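Side-chain contacts in divalent ion tolerance protein CutA1 (Ehrlichia chaffeensis, PDB 4IYQ), which is a trimeric member of the CutA family, linked to divalent ion tolerance, and may bind copper ions: residues T30-P33 against D37-R40; N73-I78 against H98-P103; H89-I94 against P103-I108. All blocks are in the same frame, centred on the assembly; numbering follows the deposited sequence.

Interaction 1. Residues T30-P33 against D37-R40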
loop_
_atom_site.group_PDB
_atom_site.type_symbol
_atom_site.label_atom_id
_atom_site.label_comp_id
_atom_site.label_asym_id
_atom_site.label_seq_id
_atom_site.Cartn_x
_atom_site.Cartn_y
_atom_site.Cartn_z
ATOM N N THR A 30 8.693 2.189 3.316
ATOM C CA THR A 30 9.350 2.855 4.437
ATOM C C THR A 30 8.739 4.248 4.614
ATOM O O THR A 30 8.038 4.761 3.730
ATOM C CB THR A 30 10.908 2.966 4.232
ATOM O OG1 THR A 30 11.555 3.324 5.457
ATOM C CG2 THR A 30 11.264 4.003 3.164
ATOM N N THR A 31 8.994 4.860 5.764
ATOM C CA THR A 31 8.512 6.217 5.995
ATOM C C THR A 31 9.676 7.142 6.397
ATOM O O THR A 31 10.677 6.688 6.918
ATOM C CB THR A 31 7.406 6.233 7.077
ATOM O OG1 THR A 31 7.949 5.738 8.304
ATOM C CG2 THR A 31 6.256 5.340 6.682
ATOM N N THR A 32 9.527 8.439 6.154
ATOM C CA THR A 32 10.580 9.415 6.432
ATOM C C THR A 32 9.978 10.656 7.073
ATOM O O THR A 32 8.800 10.932 6.894
ATOM C CB THR A 32 11.329 9.834 5.153
ATOM O OG1 THR A 32 10.389 10.338 4.203
ATOM C CG2 THR A 32 12.066 8.655 4.541
ATOM N N PRO A 33 10.774 11.389 7.860
ATOM C CA PRO A 33 10.221 12.589 8.495
ATOM C C PRO A 33 9.896 13.717 7.510
ATOM O O PRO A 33 8.960 14.466 7.756
ATOM C CB PRO A 33 11.325 13.009 9.475
ATOM C CG PRO A 33 12.558 12.335 9.005
ATOM C CD PRO A 33 12.115 11.056 8.371
ATOM N N ASP A 37 14.040 13.866 2.747
ATOM C CA ASP A 37 14.600 12.585 3.163
ATOM C C ASP A 37 14.178 11.452 2.223
ATOM O O ASP A 37 14.998 10.595 1.868
ATOM C CB ASP A 37 14.173 12.253 4.592
ATOM C CG ASP A 37 14.874 13.115 5.630
ATOM O OD1 ASP A 37 16.125 13.154 5.648
ATOM O OD2 ASP A 37 14.165 13.756 6.434
ATOM N N ALA A 38 12.903 11.452 1.828
ATOM C CA ALA A 38 12.367 10.415 0.940
ATOM C C ALA A 38 12.979 10.509 -0.456
ATOM O O ALA A 38 13.319 9.499 -1.074
ATOM C CB ALA A 38 10.861 10.511 0.859
ATOM N N TYR A 39 13.138 11.730 -0.944
ATOM C CA TYR A 39 13.719 11.918 -2.260
ATOM C C TYR A 39 15.160 11.431 -2.223
ATOM O O TYR A 39 15.613 10.718 -3.119
ATOM C CB TYR A 39 13.661 13.387 -2.696
ATOM C CG TYR A 39 13.941 13.586 -4.156
ATOM C CD1 TYR A 39 12.941 13.412 -5.110
ATOM C CD2 TYR A 39 15.214 13.920 -4.599
ATOM C CE1 TYR A 39 13.198 13.589 -6.475
ATOM C CE2 TYR A 39 15.486 14.094 -5.954
ATOM C CZ TYR A 39 14.475 13.928 -6.881
ATOM O OH TYR A 39 14.750 14.100 -8.216
ATOM N N ARG A 40 15.859 11.785 -1.152
ATOM C CA ARG A 40 17.259 11.437 -1.010
ATOM C C ARG A 40 17.456 9.917 -1.022
ATOM O O ARG A 40 18.326 9.396 -1.712
ATOM C CB ARG A 40 17.821 12.053 0.272
ATOM C CG ARG A 40 19.200 11.542 0.662
ATOM C CD ARG A 40 19.741 12.262 1.897
ATOM N NE ARG A 40 21.045 11.726 2.275
ATOM C CZ ARG A 40 21.238 10.697 3.090
ATOM N NH1 ARG A 40 20.206 10.072 3.662
ATOM N NH2 ARG A 40 22.480 10.302 3.340
#
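Asp37 OD2 lies beside the ring of Pro33 and takes a hydrogen bond from the hydroxyl of Thr34. Its nearest ring atom is Pro33 CG, at 3.3 Å, with CD a little farther along the same edge. The contact belongs to the first beta-alpha turn of the ferredoxin-like fold, where strand 25-32 ends and helix 35-47 starts. The Pro33 ring and the Asp37 side chain meet at about a right angle. Asp37 CG stands anti to the carbonyl carbon (chi1 -72°), which sets the carboxylate beside Pro33.

Thr32 faces the helix from the end of the strand. Its CB meets Asp37 CB at 3.8 Å. Its CG2 packs against the backbone N and CA of Ala38. Thr32 OG1 sits between the backbone N and the carbonyl carbon (chi1 56°), and there it is hydrogen-bonded to Thr34 O. The Thr32 side chain also touches His98, and Pro99 packs on both Pro33 and Asp37. The last strand residue therefore meets the helix through its CB and both branches. The methyl of Ala38 completes the contact, with its CB 3.4 Å from Thr32 OG1.

Interaction 2. Residues N73-I78 against H98-P103; sequences NTECAI and HPYDTP
Tyr100 OH donates a hydrogen bond of 2.6 Å to Glu75 OE2. This bond joins strand 69-83 of the ferredoxin-like fold to the loop that connects helix 87-97 with strand 105-108. The phenol reaches the anti side of OE2 and lies 24° out of the carboxylate plane. OE2 in turn sits near the ring plane, 3.3 Å from Tyr100 CE2. The carboxylate and ring planes are 25° apart, and OE2 lies at the ring edge rather than over a face. The backbones stay well separated, with 11.7 Å between Glu75 CA and Tyr100 CA. Two long side chains bridge that distance. Glu75 is extended beyond CG, which carries its carboxylate out to the phenol.

The other carboxylate oxygen, Glu75 OE1, has a weak hydrogen bond to Thr31 OG1. Asn55 of the third subunit packs on the same glutamate, and Pro33 touches the tyrosine. The contact thus lies close to the trimer interface.

Farther out, His98 shapes the loop that presents Tyr100. Its NE2 makes weak hydrogen bonds to Thr31 O and Thr30 OG1 on strand 25-32. Its ND1 accepts from Tyr100 N at 3.1 Å, almost exactly in the ring plane. This pattern is consistent with the proton being on NE2. Pro103 covers one face of the imidazole, with its CB 3.4 Å above the plane, over the ring centre.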
loop_
_atom_site.group_PDB
_atom_site.type_symbol
_atom_site.label_atom_id
_atom_site.label_comp_id
_atom_site.label_asym_id
_atom_site.label_seq_id
_atom_site.Cartn_x
_atom_site.Cartn_y
_atom_site.Cartn_z
ATOM N N ASN A 73 3.080 12.499 14.133
ATOM C CA ASN A 73 3.771 13.482 13.343
ATOM C C ASN A 73 3.518 13.254 11.867
ATOM O O ASN A 73 2.879 12.276 11.484
ATOM C CB ASN A 73 5.261 13.460 13.678
ATOM C CG ASN A 73 5.842 12.067 13.643
ATOM O OD1 ASN A 73 5.645 11.317 12.682
ATOM N ND2 ASN A 73 6.546 11.699 14.712
ATOM N N THR A 74 3.961 14.196 11.048
ATOM C CA THR A 74 3.736 14.092 9.627
ATOM C C THR A 74 4.967 13.450 9.020
ATOM O O THR A 74 6.086 13.708 9.465
ATOM C CB THR A 74 3.438 15.445 8.975
ATOM O OG1 THR A 74 2.318 16.046 9.632
ATOM C CG2 THR A 74 3.085 15.242 7.515
ATOM N N GLU A 75 4.735 12.574 8.044
ATOM C CA GLU A 75 5.790 11.849 7.362
ATOM C C GLU A 75 5.508 11.731 5.861
ATOM O O GLU A 75 4.451 12.129 5.361
ATOM C CB GLU A 75 5.953 10.440 7.952
ATOM C CG GLU A 75 6.291 10.354 9.448
ATOM C CD GLU A 75 6.624 8.922 9.897
ATOM O OE1 GLU A 75 5.919 7.969 9.498
ATOM O OE2 GLU A 75 7.588 8.746 10.663
ATOM N N CYS A 76 6.485 11.196 5.142
ATOM C CA CYS A 76 6.253 10.715 3.794
ATOM C C CYS A 76 6.353 9.201 3.810
ATOM O O CYS A 76 7.125 8.630 4.580
ATOM C CB CYS A 76 7.254 11.314 2.824
ATOM S SG CYS A 76 7.024 13.083 2.642
ATOM N N ALA A 77 5.554 8.540 2.991
ATOM C CA ALA A 77 5.711 7.107 2.819
ATOM C C ALA A 77 6.324 6.864 1.456
ATOM O O ALA A 77 6.160 7.677 0.547
ATOM C CB ALA A 77 4.375 6.386 2.968
ATOM N N ILE A 78 7.065 5.773 1.319
ATOM C CA ILE A 78 7.613 5.419 0.021
ATOM C C ILE A 78 7.359 3.971 -0.319
ATOM O O ILE A 78 7.530 3.098 0.523
ATOM C CB ILE A 78 9.129 5.630 -0.078
ATOM C CG1 ILE A 78 9.608 6.808 0.764
ATOM C CG2 ILE A 78 9.530 5.775 -1.543
ATOM C CD1 ILE A 78 11.117 6.882 0.822
ATOM N N HIS A 98 19.092 5.910 6.553
ATOM C CA HIS A 98 17.829 6.444 7.077
ATOM C C HIS A 98 18.047 7.392 8.262
ATOM O O HIS A 98 18.858 7.121 9.149
ATOM C CB HIS A 98 16.917 5.296 7.501
ATOM C CG HIS A 98 15.462 5.608 7.382
ATOM N ND1 HIS A 98 14.812 6.457 8.251
ATOM C CD2 HIS A 98 14.530 5.193 6.491
ATOM C CE1 HIS A 98 13.540 6.549 7.902
ATOM N NE2 HIS A 98 13.342 5.794 6.838
ATOM N N PRO A 99 17.315 8.506 8.286
ATOM C CA PRO A 99 17.386 9.431 9.431
ATOM C C PRO A 99 16.956 8.805 10.761
ATOM O O PRO A 99 17.511 9.151 11.806
ATOM C CB PRO A 99 16.425 10.561 9.038
ATOM C CG PRO A 99 15.590 10.010 7.883
ATOM C CD PRO A 99 16.466 9.011 7.193
ATOM N N TYR A 100 16.004 7.876 10.725
ATOM C CA TYR A 100 15.546 7.210 11.946
ATOM C C TYR A 100 16.515 6.116 12.377
ATOM O O TYR A 100 17.059 5.398 11.541
ATOM C CB TYR A 100 14.155 6.582 11.756
ATOM C CG TYR A 100 12.999 7.538 11.519
ATOM C CD1 TYR A 100 13.048 8.859 11.947
ATOM C CD2 TYR A 100 11.846 7.104 10.854
ATOM C CE1 TYR A 100 11.980 9.729 11.718
ATOM C CE2 TYR A 100 10.775 7.961 10.622
ATOM C CZ TYR A 100 10.846 9.269 11.058
ATOM O OH TYR A 100 9.782 10.112 10.826
ATOM N N ASP A 101 16.692 5.967 13.686
ATOM C CA ASP A 101 17.446 4.843 14.237
ATOM C C ASP A 101 16.698 3.543 14.021
ATOM O O ASP A 101 17.292 2.517 13.706
ATOM C CB ASP A 101 17.698 5.038 15.733
ATOM C CG ASP A 101 18.596 6.210 16.018
ATOM O OD1 ASP A 101 18.207 7.073 16.835
ATOM O OD2 ASP A 101 19.692 6.272 15.418
ATOM N N THR A 102 15.384 3.595 14.201
ATOM C CA THR A 102 14.541 2.438 13.976
ATOM C C THR A 102 13.507 2.718 12.898
ATOM O O THR A 102 12.359 3.023 13.201
ATOM C CB THR A 102 13.819 2.013 15.251
ATOM O OG1 THR A 102 14.766 1.941 16.323
ATOM C CG2 THR A 102 13.144 0.644 15.048
ATOM N N PRO A 103 13.916 2.633 11.629
ATOM C CA PRO A 103 12.954 2.849 10.547
ATOM C C PRO A 103 12.108 1.605 10.277
ATOM O O PRO A 103 12.557 0.486 10.555
ATOM C CB PRO A 103 13.853 3.167 9.353
ATOM C CG PRO A 103 15.077 2.345 9.624
ATOM C CD PRO A 103 15.276 2.386 11.117
#

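Interaction 3. Residues H89-I94 against P103-I108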
loop_
_atom_site.group_PDB
_atom_site.type_symbol
_atom_site.label_atom_id
_atom_site.label_comp_id
_atom_site.label_asym_id
_atom_site.label_seq_id
_atom_site.Cartn_x
_atom_site.Cartn_y
_atom_site.Cartn_z
ATOM N N HIS A 89 19.810 -6.391 0.081
ATOM C CA HIS A 89 20.807 -5.344 -0.165
ATOM C C HIS A 89 20.152 -3.959 -0.052
ATOM O O HIS A 89 20.721 -3.045 0.548
ATOM C CB HIS A 89 21.461 -5.507 -1.547
ATOM C CG HIS A 89 22.441 -6.639 -1.630
ATOM N ND1 HIS A 89 23.299 -6.965 -0.597
ATOM C CD2 HIS A 89 22.673 -7.549 -2.609
ATOM C CE1 HIS A 89 24.030 -8.012 -0.946
ATOM N NE2 HIS A 89 23.666 -8.387 -2.160
ATOM N N ALA A 90 18.956 -3.810 -0.622
ATOM C CA ALA A 90 18.236 -2.537 -0.551
ATOM C C ALA A 90 17.803 -2.211 0.882
ATOM O O ALA A 90 17.895 -1.067 1.303
ATOM C CB ALA A 90 17.033 -2.535 -1.488
ATOM N N THR A 91 17.329 -3.203 1.630
ATOM C CA THR A 91 16.971 -2.962 3.027
ATOM C C THR A 91 18.195 -2.526 3.869
ATOM O O THR A 91 18.137 -1.540 4.617
ATOM C CB THR A 91 16.350 -4.212 3.664
ATOM O OG1 THR A 91 15.213 -4.607 2.907
ATOM C CG2 THR A 91 15.933 -3.942 5.098
ATOM N N ASN A 92 19.307 -3.237 3.715
ATOM C CA ASN A 92 20.525 -2.899 4.438
ATOM C C ASN A 92 20.957 -1.493 4.109
ATOM O O ASN A 92 21.438 -0.763 4.989
ATOM C CB ASN A 92 21.660 -3.865 4.118
ATOM C CG ASN A 92 21.403 -5.241 4.642
ATOM O OD1 ASN A 92 20.556 -5.437 5.517
ATOM N ND2 ASN A 92 22.139 -6.217 4.124
ATOM N N LYS A 93 20.807 -1.122 2.838
ATOM C CA LYS A 93 21.226 0.201 2.404
ATOM C C LYS A 93 20.328 1.282 3.014
ATOM O O LYS A 93 20.822 2.287 3.536
ATOM C CB LYS A 93 21.201 0.288 0.887
ATOM C CG LYS A 93 21.715 1.588 0.335
ATOM C CD LYS A 93 23.157 1.753 0.646
ATOM C CE LYS A 93 23.727 2.873 -0.171
ATOM N NZ LYS A 93 25.168 3.059 0.099
ATOM N N ILE A 94 19.016 1.039 2.991
ATOM C CA ILE A 94 18.045 1.975 3.550
ATOM C C ILE A 94 18.309 2.177 5.042
ATOM O O ILE A 94 18.286 3.313 5.517
ATOM C CB ILE A 94 16.581 1.505 3.320
ATOM C CG1 ILE A 94 16.223 1.545 1.823
ATOM C CG2 ILE A 94 15.611 2.390 4.072
ATOM C CD1 ILE A 94 14.987 0.735 1.474
ATOM N N PRO A 103 13.916 2.633 11.629
ATOM C CA PRO A 103 12.954 2.849 10.547
ATOM C C PRO A 103 12.108 1.605 10.277
ATOM O O PRO A 103 12.557 0.486 10.555
ATOM C CB PRO A 103 13.853 3.167 9.353
ATOM C CG PRO A 103 15.077 2.345 9.624
ATOM C CD PRO A 103 15.276 2.386 11.117
ATOM N N ALA A 104 10.894 1.799 9.769
ATOM C CA ALA A 104 10.124 0.688 9.225
ATOM C C ALA A 104 10.594 0.435 7.797
ATOM O O ALA A 104 10.400 1.271 6.922
ATOM C CB ALA A 104 8.617 0.995 9.249
ATOM N N ILE A 105 11.222 -0.706 7.558
ATOM C CA ILE A 105 11.571 -1.093 6.199
ATOM C C ILE A 105 10.970 -2.442 5.925
ATOM O O ILE A 105 11.475 -3.456 6.379
ATOM C CB ILE A 105 13.063 -1.137 5.988
ATOM C CG1 ILE A 105 13.703 0.152 6.521
ATOM C CG2 ILE A 105 13.373 -1.344 4.515
ATOM C CD1 ILE A 105 15.219 0.031 6.682
ATOM N N ILE A 106 9.874 -2.433 5.182
ATOM C CA ILE A 106 8.981 -3.578 5.064
ATOM C C ILE A 106 8.884 -4.071 3.620
ATOM O O ILE A 106 8.706 -3.279 2.698
ATOM C CB ILE A 106 7.585 -3.202 5.580
ATOM C CG1 ILE A 106 7.685 -2.776 7.051
ATOM C CG2 ILE A 106 6.601 -4.334 5.371
ATOM C CD1 ILE A 106 6.397 -2.194 7.604
ATOM N N THR A 107 9.006 -5.382 3.442
ATOM C CA THR A 107 9.007 -5.994 2.128
ATOM C C THR A 107 7.710 -6.728 1.835
ATOM O O THR A 107 7.284 -7.596 2.602
ATOM C CB THR A 107 10.162 -7.003 1.978
ATOM O OG1 THR A 107 11.401 -6.366 2.294
ATOM C CG2 THR A 107 10.206 -7.555 0.550
ATOM N N ILE A 108 7.099 -6.405 0.711
ATOM C CA ILE A 108 5.917 -7.126 0.289
ATOM C C ILE A 108 6.228 -7.737 -1.069
ATOM O O ILE A 108 6.688 -7.041 -1.959
ATOM C CB ILE A 108 4.684 -6.197 0.225
ATOM C CG1 ILE A 108 4.209 -5.871 1.629
ATOM C CG2 ILE A 108 3.538 -6.835 -0.519
ATOM C CD1 ILE A 108 3.346 -4.641 1.665
HETATM O O HOH W 1 12.464 -5.455 4.316
#
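Ile105 points from the strand toward the helix and runs alongside Ile94 in the opposite sense. Its CD1 meets Ile94 CG2 at 3.5 Å. The packing is returned at the other end, where Ile94 CD1 comes 4.0 Å from Ile105 CG2. Each isoleucine therefore sets its chain end against the branch methyl of the other. Thr91 also passes Ile105 in the opposite direction, and Thr91 CG2 lies 3.7 Å from Ile105 CG2. The Thr91 methyl is anti to the backbone N, while OG1 sits beside that N (chi1 -57°). This turns the methyl to Ile105 and lets OG1 bond to Val87 O in the preceding helical turn.

The polar side of the contact is joined by a water. It donates to Thr91 OG1 at 3.2 Å and to Ile105 O at 3.0 Å. Thr107 OG1 also lies beside the water, but at a distance too short for the bond to be more than doubtful. The water thus links the Thr91 hydroxyl of the helix to the carbonyl of Ile105, beside the apolar contact. The two threonine hydroxyls are themselves 4.2 Å apart, OG1 to OG1. A bound calcium ion lies about 5 Å from the side chain of Thr107.

Leu28 of the neighbouring strand touches Thr91, Ile94 and Thr107. Ile106 and Thr107 pair with a strand of the third subunit, which continues the sheet across the interface. The axes of segments 89-94 and 105-108 approach to 9.4 Å and run nearly antiparallel, at 163°. This is helix-on-sheet packing within the second beta-alpha-beta unit of a ferredoxin-like fold.

Overall arrangement
Interaction 1 comes first along the chain and closes the short turn from strand 25-32 into helix 35-47. The chain then forms strand 53-66 and returns along strand 69-83, where interaction 2 opens. Interaction 3 opens later, on helix 87-97, before interaction 2 closes at 98-103, so these two cross. They share Pro103, the point at which the loop passes toward strand 105-108 of the sheet. Strand 25-32 lies between strands 69-83 and 105-108 and links all three: backbone bonds join it to 73-78, and Thr30 OG1 bonds to Ala104 O. Interactions 2 and 3 also both touch the third subunit.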